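Local coordinates for putative branched-chain amino acid transport system substrate-binding protein (Rhodopseudomonas palustris, PDB 3TX6) that probably binds aromatic acids related to p-coumaric acid in the periplasm as the solute-binding component of an ABC transporter, here holding 3-(4-hydroxy-phenyl)pyruvic acid, at residues A[141-146]-A[170-175]; A[239-244]-A[351-356]; A[265-270]-A[283-288]; A[295-300]-A[318-323]. All blocks are in the same frame, centred on the assembly; numbering follows the deposited sequence.

Contact 1: residues A[141-146]-A[170-175]. With ENO (3-(4-hydroxy-phenyl)pyruvic acid), chain D.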
# COMPACT_ATOMS: atom_id res chain seq x y z
N ILE A 141 -3.67 -17.60 -6.72
CA ILE A 141 -2.30 -17.55 -7.21
C ILE A 141 -1.68 -16.30 -6.61
O ILE A 141 -2.15 -15.19 -6.86
CB ILE A 141 -2.17 -17.60 -8.76
CG1 ILE A 141 -0.69 -17.72 -9.10
CG2 ILE A 141 -2.90 -16.45 -9.48
CD1 ILE A 141 -0.34 -18.09 -10.53
N GLY A 142 -0.63 -16.49 -5.84
CA GLY A 142 0.05 -15.37 -5.19
C GLY A 142 1.48 -15.67 -4.78
O GLY A 142 1.98 -16.79 -4.93
N TYR A 143 2.17 -14.66 -4.27
CA TYR A 143 3.57 -14.86 -3.89
C TYR A 143 3.75 -15.89 -2.82
O TYR A 143 2.92 -16.03 -1.90
CB TYR A 143 4.25 -13.59 -3.36
CG TYR A 143 4.28 -12.40 -4.28
CD1 TYR A 143 4.61 -12.52 -5.62
CD2 TYR A 143 4.10 -11.12 -3.77
CE1 TYR A 143 4.67 -11.41 -6.43
CE2 TYR A 143 4.15 -10.01 -4.58
CZ TYR A 143 4.48 -10.15 -5.91
OH TYR A 143 4.53 -9.04 -6.71
N SER A 144 4.90 -16.55 -2.90
CA SER A 144 5.39 -17.48 -1.87
C SER A 144 6.17 -16.71 -0.78
O SER A 144 7.32 -17.01 -0.48
CB SER A 144 6.25 -18.58 -2.51
OG SER A 144 7.29 -18.02 -3.29
N ASP A 145 5.57 -15.68 -0.23
CA ASP A 145 6.19 -14.93 0.89
C ASP A 145 5.08 -14.28 1.76
O ASP A 145 3.92 -14.56 1.54
CB ASP A 145 7.24 -13.94 0.37
CG ASP A 145 6.66 -12.72 -0.36
OD1 ASP A 145 5.45 -12.48 -0.33
OD2 ASP A 145 7.43 -12.03 -1.04
N SER A 146 5.46 -13.43 2.71
CA SER A 146 4.53 -12.90 3.70
C SER A 146 3.33 -12.20 3.07
O SER A 146 2.20 -12.37 3.52
CB SER A 146 5.24 -11.98 4.70
OG SER A 146 5.94 -10.93 4.03
N GLU A 170 -2.05 -21.88 -5.61
CA GLU A 170 -0.74 -21.92 -6.24
C GLU A 170 0.05 -20.68 -5.86
O GLU A 170 -0.52 -19.58 -5.67
CB GLU A 170 -0.91 -21.96 -7.76
CG GLU A 170 -1.67 -23.21 -8.28
CD GLU A 170 -0.82 -24.47 -8.19
OE1 GLU A 170 0.42 -24.37 -8.43
OE2 GLU A 170 -1.38 -25.54 -7.89
N ARG A 171 1.35 -20.87 -5.77
CA ARG A 171 2.30 -19.81 -5.45
C ARG A 171 3.36 -19.62 -6.53
O ARG A 171 3.67 -20.53 -7.28
CB ARG A 171 2.96 -20.09 -4.09
CG ARG A 171 1.95 -20.27 -2.92
CD ARG A 171 1.05 -19.06 -2.61
NE ARG A 171 0.34 -19.31 -1.35
CZ ARG A 171 0.62 -18.78 -0.15
NH1 ARG A 171 1.58 -17.85 0.01
NH2 ARG A 171 -0.07 -19.18 0.91
N PHE A 172 3.93 -18.42 -6.58
CA PHE A 172 5.12 -18.15 -7.42
C PHE A 172 5.99 -17.17 -6.67
O PHE A 172 5.47 -16.51 -5.74
CB PHE A 172 4.75 -17.64 -8.81
CG PHE A 172 4.05 -16.30 -8.87
CD1 PHE A 172 2.72 -16.17 -8.51
CD2 PHE A 172 4.72 -15.18 -9.35
CE1 PHE A 172 2.06 -14.95 -8.65
CE2 PHE A 172 4.06 -13.96 -9.49
CZ PHE A 172 2.73 -13.84 -9.16
N ALA A 173 7.28 -17.12 -7.03
CA ALA A 173 8.23 -16.15 -6.48
C ALA A 173 8.26 -14.85 -7.28
O ALA A 173 8.01 -14.85 -8.50
CB ALA A 173 9.61 -16.76 -6.38
N ARG A 174 8.50 -13.74 -6.55
CA ARG A 174 8.52 -12.40 -7.16
C ARG A 174 9.30 -12.33 -8.48
O ARG A 174 8.84 -11.71 -9.43
CB ARG A 174 9.08 -11.34 -6.18
CG ARG A 174 8.14 -11.06 -5.03
CD ARG A 174 8.76 -10.14 -3.97
NE ARG A 174 7.83 -10.11 -2.84
CZ ARG A 174 6.91 -9.17 -2.64
NH1 ARG A 174 6.09 -9.30 -1.63
NH2 ARG A 174 6.81 -8.10 -3.44
N PRO A 175 10.50 -12.93 -8.51
CA PRO A 175 11.31 -12.84 -9.73
C PRO A 175 10.89 -13.70 -10.94
O PRO A 175 11.53 -13.64 -11.98
CB PRO A 175 12.69 -13.30 -9.25
CG PRO A 175 12.66 -13.29 -7.78
CD PRO A 175 11.25 -13.54 -7.40
O4 ENO D . 3.26 -4.96 -0.11
C9 ENO D . 2.11 -2.15 -1.66
C8 ENO D . 1.22 -1.14 -1.35
C7 ENO D . -0.16 -1.38 -1.33
C6 ENO D . -0.61 -2.67 -1.54
C5 ENO D . 0.28 -3.69 -1.87
C4 ENO D . 1.66 -3.45 -1.92
O3 ENO D . -1.01 -0.34 -0.98
C3 ENO D . 2.62 -4.52 -2.35
C2 ENO D . 3.33 -5.29 -1.31
C1 ENO D . 4.20 -6.37 -1.76
O2 ENO D . 4.85 -6.99 -0.89
O1 ENO D . 4.30 -6.66 -2.99
O HOH W 1 8.78 -14.20 -3.41
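Two parallel strand ends of a beta-alpha-beta unit carry this contact, and in the loops just past their ends D145 and R174 meet where the carboxylate of the bound 3-(4-hydroxy-phenyl)pyruvic acid is held. R174 NE reaches D145 OD2 at 2.7 Å with an N-H...O angle of 161°, a salt bridge lying in the guanidinium plane. The same flat group then serves the ligand in bidentate fashion: R174 NH1 donates to ligand O2 at 2.7 Å and R174 NH2 to ligand O1 at 2.9 Å. Because D145 occupies one edge of the guanidinium and the ligand another, the protein carboxylate probably helps to fix its rotation and to offset some of its charge. Y143 supports it from a face, with CE2 3.3 Å from the guanidinium plane, while R174 CG sits over the centre of the Y143 ring. CG to NE of R174 is extended (chi2 173°, chi3 -172°), which carries NE past the ring to D145. Behind this, the edge of Y143 points at the face of F172 in an offset edge-to-face pair, centroids 5.5 Å apart. F172 CD1 also packs on I141 CG1 at 3.8 Å. Backbone bonds G142 N to E170 O, F172 N to G142 O and S144 N to F172 O set the register, and R171 NH1 adds a bond to Y143 O at 3.0 Å besides its salt bridge with D149. Y143 OH bonds S199. Strand 137-143 continues the sheet through G197 and L195 of strand 193-197, F172 rests on A202 and P206 of helix 200-213, and strand 165-172 forms the sheet margin, touching helix 180-189.

Contact 2: residues A[239-244]-A[351-356]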
# COMPACT_ATOMS: atom_id res chain seq x y z
N GLU A 239 -9.38 -6.44 -19.13
CA GLU A 239 -10.78 -6.04 -19.26
C GLU A 239 -11.60 -6.76 -18.20
O GLU A 239 -11.44 -7.94 -18.00
CB GLU A 239 -11.27 -6.35 -20.69
CG GLU A 239 -12.77 -6.16 -21.00
CD GLU A 239 -13.67 -7.36 -20.58
OE1 GLU A 239 -13.59 -8.56 -21.09
OE2 GLU A 239 -14.49 -7.04 -19.72
N GLY A 240 -12.45 -6.02 -17.48
CA GLY A 240 -13.41 -6.64 -16.55
C GLY A 240 -12.87 -7.05 -15.21
O GLY A 240 -13.63 -7.57 -14.38
N VAL A 241 -11.57 -6.82 -14.99
CA VAL A 241 -10.91 -7.21 -13.73
C VAL A 241 -11.62 -6.47 -12.63
O VAL A 241 -12.20 -5.35 -12.86
CB VAL A 241 -9.38 -6.89 -13.76
CG1 VAL A 241 -9.12 -5.39 -13.66
CG2 VAL A 241 -8.59 -7.66 -12.67
N LEU A 242 -11.65 -7.09 -11.46
CA LEU A 242 -12.10 -6.35 -10.26
C LEU A 242 -10.87 -6.17 -9.40
O LEU A 242 -10.10 -7.11 -9.19
CB LEU A 242 -13.14 -7.15 -9.47
CG LEU A 242 -14.52 -7.35 -10.07
CD1 LEU A 242 -15.11 -6.04 -10.65
CD2 LEU A 242 -14.36 -8.43 -11.14
N MSE A 243 -10.72 -4.97 -8.87
CA MSE A 243 -9.45 -4.62 -8.21
C MSE A 243 -9.76 -3.78 -7.03
O MSE A 243 -10.52 -2.79 -7.14
CB MSE A 243 -8.56 -3.87 -9.21
CG MSE A 243 -7.36 -3.32 -8.47
SE MSE A 243 -6.18 -2.32 -9.63
CE MSE A 243 -5.76 -3.62 -11.06
N ALA A 244 -9.23 -4.17 -5.88
CA ALA A 244 -9.35 -3.36 -4.67
C ALA A 244 -8.39 -2.20 -4.83
O ALA A 244 -7.26 -2.38 -5.32
CB ALA A 244 -9.00 -4.17 -3.41
N LEU A 351 -12.53 -1.12 -8.24
CA LEU A 351 -12.30 -0.72 -9.66
C LEU A 351 -12.50 -1.84 -10.58
O LEU A 351 -12.23 -3.03 -10.26
CB LEU A 351 -10.86 -0.23 -9.87
CG LEU A 351 -10.39 1.03 -9.16
CD1 LEU A 351 -8.90 1.27 -9.42
CD2 LEU A 351 -11.30 2.16 -9.59
N THR A 352 -12.95 -1.50 -11.78
CA THR A 352 -12.83 -2.41 -12.88
C THR A 352 -12.09 -1.70 -14.03
O THR A 352 -11.74 -0.53 -13.91
CB THR A 352 -14.22 -2.98 -13.28
OG1 THR A 352 -14.05 -4.09 -14.15
CG2 THR A 352 -15.13 -1.91 -13.94
N VAL A 353 -11.80 -2.44 -15.09
CA VAL A 353 -11.17 -1.92 -16.31
C VAL A 353 -12.15 -2.06 -17.47
O VAL A 353 -12.62 -3.17 -17.76
CB VAL A 353 -9.86 -2.66 -16.58
CG1 VAL A 353 -9.29 -2.24 -17.92
CG2 VAL A 353 -8.85 -2.37 -15.48
N LYS A 354 -12.50 -0.91 -18.08
CA LYS A 354 -13.33 -0.90 -19.28
C LYS A 354 -12.71 0.06 -20.29
O LYS A 354 -12.36 1.18 -19.94
CB LYS A 354 -14.78 -0.43 -18.97
CG LYS A 354 -15.51 -1.16 -17.85
CD LYS A 354 -15.75 -2.65 -18.12
CE LYS A 354 -16.90 -2.90 -19.08
NZ LYS A 354 -17.19 -4.36 -19.08
N ASP A 355 -12.62 -0.37 -21.55
CA ASP A 355 -12.01 0.44 -22.63
C ASP A 355 -10.62 0.90 -22.23
O ASP A 355 -10.20 2.04 -22.55
CB ASP A 355 -12.90 1.65 -22.99
CG ASP A 355 -14.32 1.23 -23.31
OD1 ASP A 355 -14.49 0.52 -24.32
OD2 ASP A 355 -15.24 1.59 -22.53
N GLY A 356 -9.92 0.01 -21.51
CA GLY A 356 -8.50 0.17 -21.21
C GLY A 356 -8.21 1.16 -20.09
O GLY A 356 -7.06 1.57 -19.93
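V241 lays its CG1 against CG2 of V353 at 3.5 Å, the two branched side chains crossing at a slant. V241 CG1 stands between its backbone N and carbonyl carbon (chi1 72°), and from there it meets the V353 methyl that lies anti to the carbonyl carbon of its own residue. A side chain-to-backbone bond comes from T352 OG1, which donates to V241 O at 2.6 Å. That hydroxyl is anti to the backbone N, and it approaches with a 29° tilt from the carbonyl plane; T352 CA also makes a CA-H...O contact with V241 O. A valine in place of T352 would lose the hydroxyl donor and would probably leave V241 O with only that CA-H contact from T352. L242 runs beside T352, pointing the same way, with CD1 4.1 Å from T352 CB. Farther along, M243, a selenomethionine, and L351 form an antiparallel hydrogen-bonded pair: M243 N to L351 O and L351 N to M243 O are both 2.8 Å, the second nearly straight at 173°. The regular pairing ends before V241, yet G240 N still reaches V353 O at 2.9 Å, in the carbonyl plane. G240 has a positive phi, which favours glycine. At the solvent-exposed margin, E239 OE2 and K354 NZ form a long salt bridge at 3.9 Å. Strand 242-245 thus joins strand 218-221, through I219 and Q221, to antiparallel strand 349-354, whose T352 bonds V359 of strand 357-360; helix 119-130 covers L242 and A244, while Y358 touches M243, L351 and V353.

Contact 3: residues A[265-270]-A[283-288]. With ENO (3-(4-hydroxy-phenyl)pyruvic acid), chain D.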
# COMPACT_ATOMS: atom_id res chain seq x y z
N LEU A 265 -7.61 14.95 -4.82
CA LEU A 265 -7.52 15.91 -5.89
C LEU A 265 -6.21 16.68 -5.84
O LEU A 265 -5.60 16.96 -6.90
CB LEU A 265 -8.69 16.92 -5.85
CG LEU A 265 -10.07 16.39 -6.22
CD1 LEU A 265 -11.12 17.48 -5.89
CD2 LEU A 265 -10.14 16.02 -7.69
N GLU A 266 -5.74 17.03 -4.64
CA GLU A 266 -4.49 17.77 -4.53
C GLU A 266 -3.35 16.96 -5.10
O GLU A 266 -2.59 17.44 -5.92
CB GLU A 266 -4.16 18.17 -3.07
CG GLU A 266 -5.07 19.23 -2.48
CD GLU A 266 -4.87 19.47 -1.00
OE1 GLU A 266 -4.07 18.75 -0.37
OE2 GLU A 266 -5.53 20.37 -0.46
N LEU A 267 -3.20 15.72 -4.63
CA LEU A 267 -2.08 14.90 -5.08
C LEU A 267 -2.17 14.63 -6.58
O LEU A 267 -1.20 14.80 -7.31
CB LEU A 267 -2.02 13.57 -4.39
CG LEU A 267 -1.10 12.49 -4.98
CD1 LEU A 267 0.36 12.94 -5.02
CD2 LEU A 267 -1.29 11.23 -4.14
N ASN A 268 -3.32 14.17 -7.03
CA ASN A 268 -3.45 13.83 -8.43
C ASN A 268 -3.25 15.04 -9.38
O ASN A 268 -2.59 14.92 -10.41
CB ASN A 268 -4.78 13.12 -8.71
CG ASN A 268 -4.86 11.76 -8.09
OD1 ASN A 268 -3.86 11.23 -7.61
ND2 ASN A 268 -6.04 11.15 -8.14
N THR A 269 -3.79 16.20 -9.05
CA THR A 269 -3.56 17.39 -9.88
C THR A 269 -2.06 17.65 -9.99
O THR A 269 -1.54 17.87 -11.08
CB THR A 269 -4.33 18.60 -9.32
OG1 THR A 269 -5.72 18.29 -9.32
CG2 THR A 269 -4.06 19.80 -10.14
N ALA A 270 -1.35 17.59 -8.88
CA ALA A 270 0.08 17.88 -8.86
C ALA A 270 0.87 16.81 -9.65
O ALA A 270 1.70 17.12 -10.50
CB ALA A 270 0.58 17.97 -7.43
N PHE A 283 0.32 4.06 -5.05
CA PHE A 283 1.62 4.11 -4.36
C PHE A 283 2.07 5.54 -4.05
O PHE A 283 2.47 5.86 -2.91
CB PHE A 283 2.65 3.32 -5.19
CG PHE A 283 2.09 2.00 -5.60
CD1 PHE A 283 1.78 1.07 -4.65
CD2 PHE A 283 1.78 1.71 -6.94
CE1 PHE A 283 1.14 -0.10 -4.99
CE2 PHE A 283 1.16 0.51 -7.29
CZ PHE A 283 0.84 -0.41 -6.30
N ALA A 284 1.95 6.43 -5.04
CA ALA A 284 2.24 7.86 -4.82
C ALA A 284 1.47 8.36 -3.56
O ALA A 284 1.95 9.17 -2.79
CB ALA A 284 1.85 8.68 -6.03
N ALA A 285 0.22 7.91 -3.45
CA ALA A 285 -0.67 8.33 -2.41
C ALA A 285 -0.15 7.94 -1.03
O ALA A 285 -0.42 8.66 -0.07
CB ALA A 285 -2.06 7.77 -2.67
N HIS A 286 0.55 6.82 -0.90
CA HIS A 286 1.01 6.42 0.43
C HIS A 286 2.07 7.35 0.98
O HIS A 286 2.00 7.70 2.16
CB HIS A 286 1.48 4.98 0.49
CG HIS A 286 0.44 3.97 0.13
ND1 HIS A 286 -0.87 4.06 0.53
CD2 HIS A 286 0.55 2.81 -0.63
CE1 HIS A 286 -1.54 2.97 0.04
NE2 HIS A 286 -0.68 2.22 -0.66
N SER A 287 3.06 7.75 0.17
CA SER A 287 4.02 8.73 0.65
C SER A 287 3.38 10.11 0.88
O SER A 287 3.61 10.75 1.91
CB SER A 287 5.30 8.83 -0.20
OG SER A 287 4.95 9.15 -1.45
N PHE A 288 2.52 10.55 -0.03
CA PHE A 288 1.78 11.79 0.15
C PHE A 288 0.99 11.78 1.47
O PHE A 288 1.03 12.74 2.24
CB PHE A 288 0.85 12.01 -1.05
CG PHE A 288 0.07 13.27 -1.01
CD1 PHE A 288 0.61 14.45 -1.52
CD2 PHE A 288 -1.22 13.30 -0.53
CE1 PHE A 288 -0.11 15.61 -1.55
CE2 PHE A 288 -1.95 14.48 -0.58
CZ PHE A 288 -1.39 15.63 -1.06
O4 ENO D . 3.26 -4.96 -0.11
C9 ENO D . 2.11 -2.15 -1.66
C8 ENO D . 1.22 -1.14 -1.35
C7 ENO D . -0.16 -1.38 -1.33
C6 ENO D . -0.61 -2.67 -1.54
C5 ENO D . 0.28 -3.69 -1.87
C4 ENO D . 1.66 -3.45 -1.92
O3 ENO D . -1.01 -0.34 -0.98
C3 ENO D . 2.62 -4.52 -2.35
C2 ENO D . 3.33 -5.29 -1.31
C1 ENO D . 4.20 -6.37 -1.76
O2 ENO D . 4.85 -6.99 -0.89
O1 ENO D . 4.30 -6.66 -2.99
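L267 and F288 form the first shell of this contact: L267 CB sits over the centre of the F288 ring, 3.7 Å from the centroid and only 2° off the normal, a CH-pi contact. F288 CG is anti to its backbone N (chi1 -178°), which turns it toward segment 265-270, and L267 CD1 reaches F288 CD1 at 3.8 Å as the two side chains slide past each other in opposite directions. The other branch, L267 CD2, presses on A285 CA at 3.4 Å, tighter than usual carbon packing, and also meets A285 CB. Replacing F288 by an alanine would remove the ring beneath L267 CB and would probably open a gap between the helices. E266 OE1 lies at the F288 ring edge, its salt bridge going to K292. Farther out, the F288 helix also carries pocket residues: H286 NE2 shares a hydrogen bond with the ligand phenol O3 at 2.6 Å, and F283 brings its ring edge to ligand C8, with CE1 at 3.8 Å. Segments 265-270 and 283-288 run at 120° to each other, joining helix 261-275 to the ligand-bearing start of helix 282-304, N268 being tied to V248, while helix 21-29 meets F283 and A284.

Contact 4: residues A[295-300]-A[318-323]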
# COMPACT_ATOMS: atom_id res chain seq x y z
N GLU A 295 1.54 16.28 9.09
CA GLU A 295 0.94 17.59 9.30
C GLU A 295 -0.01 17.64 10.52
O GLU A 295 -0.15 18.71 11.09
CB GLU A 295 0.17 18.05 8.06
CG GLU A 295 1.05 18.46 6.91
CD GLU A 295 0.20 18.95 5.74
OE1 GLU A 295 -0.90 19.53 5.95
OE2 GLU A 295 0.57 18.75 4.61
N ARG A 296 -0.62 16.52 10.89
CA ARG A 296 -1.47 16.43 12.10
C ARG A 296 -0.64 16.19 13.36
O ARG A 296 -0.87 16.84 14.39
CB ARG A 296 -2.49 15.27 12.02
CG ARG A 296 -3.72 15.59 11.24
CD ARG A 296 -4.67 16.54 11.98
NE ARG A 296 -5.31 16.05 13.19
CZ ARG A 296 -6.46 15.35 13.25
NH1 ARG A 296 -7.13 14.98 12.17
NH2 ARG A 296 -6.94 15.01 14.42
N VAL A 297 0.30 15.23 13.30
CA VAL A 297 0.89 14.77 14.54
C VAL A 297 2.11 15.62 14.95
O VAL A 297 2.41 15.76 16.13
CB VAL A 297 1.26 13.29 14.54
CG1 VAL A 297 0.03 12.38 14.44
CG2 VAL A 297 2.35 12.92 13.55
N VAL A 298 2.85 16.14 13.99
CA VAL A 298 4.04 16.94 14.32
C VAL A 298 3.68 18.20 15.14
O VAL A 298 4.38 18.49 16.11
CB VAL A 298 4.87 17.27 13.05
CG1 VAL A 298 5.87 18.42 13.32
CG2 VAL A 298 5.56 15.99 12.53
N PRO A 299 2.64 18.97 14.74
CA PRO A 299 2.35 20.14 15.62
C PRO A 299 2.02 19.75 17.06
O PRO A 299 2.39 20.45 17.98
CB PRO A 299 1.18 20.85 14.91
CG PRO A 299 1.34 20.44 13.46
CD PRO A 299 1.83 19.00 13.50
N VAL A 300 1.38 18.59 17.26
CA VAL A 300 1.12 18.10 18.60
C VAL A 300 2.43 17.83 19.35
O VAL A 300 2.62 18.33 20.49
CB VAL A 300 0.22 16.84 18.58
CG1 VAL A 300 0.04 16.27 20.00
CG2 VAL A 300 -1.12 17.14 17.94
N LYS A 318 2.86 9.01 20.63
CA LYS A 318 1.61 9.24 21.36
C LYS A 318 0.59 10.02 20.51
O LYS A 318 -0.60 9.73 20.58
CB LYS A 318 1.85 9.96 22.70
CG LYS A 318 2.68 9.16 23.69
CD LYS A 318 1.96 7.94 24.24
CE LYS A 318 2.47 7.56 25.63
NZ LYS A 318 1.79 6.33 26.16
N ALA A 319 1.06 10.96 19.70
CA ALA A 319 0.16 11.77 18.86
C ALA A 319 -0.50 10.95 17.76
O ALA A 319 -1.65 11.22 17.38
CB ALA A 319 0.87 12.96 18.31
N LEU A 320 0.18 9.91 17.31
CA LEU A 320 -0.43 9.01 16.31
C LEU A 320 -1.69 8.36 16.81
O LEU A 320 -2.58 8.05 16.02
CB LEU A 320 0.55 7.92 15.81
CG LEU A 320 1.69 8.37 14.89
CD1 LEU A 320 2.80 7.32 14.87
CD2 LEU A 320 1.14 8.67 13.50
N VAL A 321 -1.79 8.15 18.12
CA VAL A 321 -2.99 7.51 18.66
C VAL A 321 -3.92 8.48 19.40
O VAL A 321 -5.03 8.09 19.78
CB VAL A 321 -2.60 6.33 19.57
CG1 VAL A 321 -1.85 5.25 18.77
CG2 VAL A 321 -1.81 6.83 20.76
N SER A 322 -3.48 9.72 19.64
CA SER A 322 -4.38 10.76 20.21
C SER A 322 -5.11 11.60 19.18
O SER A 322 -6.23 12.05 19.42
CB SER A 322 -3.64 11.69 21.20
OG SER A 322 -2.66 12.50 20.57
N GLU A 323 -4.51 11.76 18.00
CA GLU A 323 -5.11 12.53 16.94
C GLU A 323 -6.00 11.63 16.08
O GLU A 323 -5.52 10.74 15.39
CB GLU A 323 -4.04 13.17 16.06
CG GLU A 323 -3.26 14.28 16.74
CD GLU A 323 -4.12 15.52 17.00
OE1 GLU A 323 -4.70 16.05 16.02
OE2 GLU A 323 -4.19 15.97 18.17
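E323 OE1 is gripped by two nitrogens of R296, NE and NH2, each at 2.9 Å. The guanidinium approaches side-on with both donors converging on this one oxygen, which lies close to the guanidinium plane. NE uses the anti lone pair of OE1, whereas NH2 arrives from above the carboxylate plane, and the two flat groups stand nearly perpendicular, 86° apart. This differs from the paired-oxygen form of a carboxylate-guanidinium bridge, since E323 OE2 takes no part: it lies against V300 CG2 at 3.3 Å. R296 is bent at chi2 and chi3 (-73° and -67°), which swings NE back from an extended course. E323 also bends at chi2, and its carboxylate carbon rests on V300 CG2, so that the salt bridge borders an apolar patch. There A319 CB is the small central group, meeting V297 CB at 3.8 Å and V300 CG1 at 3.8 Å. V297 CG1, anti to its own carbonyl carbon, reaches over to A319 O at 3.6 Å and L320 CD2 at 4.0 Å. With alanine at the nearest point, the backbones come close, V297 and A319 having CA atoms 5.3 Å apart. R296 has further partners just past helix 310-322: NH2 also bonds K324 O, and NH1 makes a weak bond to D325 O. The guanidinium thus tethers the chain as it leaves that helix, where E323 is the first residue to depart from helical torsions. Within the periplasmic binding protein fold, helices 282-304 and 310-322 therefore pack close at A319, with the R296-E323 salt bridge at the C-terminal end of helix 310-322, away from the ligand.

Contacts 1 and 3 lie on opposite sides of the chain's centre, 29 Å apart between centres, and both touch the same ligand: R174 takes its carboxylate and H286 its phenol oxygen. This is consistent with a two-lobed periplasmic binding protein that closes on its solute. Contact 2 belongs to the same sheet as contact 1, centres 23 Å apart, but stands farther from the pocket, the M243 side chain being about 10 Å from the ligand. From strand 242-245 the chain continues to helix 261-275 of contact 3. Contact 4 shares helix 282-304 with contact 3, their nearest atoms about 6 Å apart, and carries that helix's packing away from the pocket.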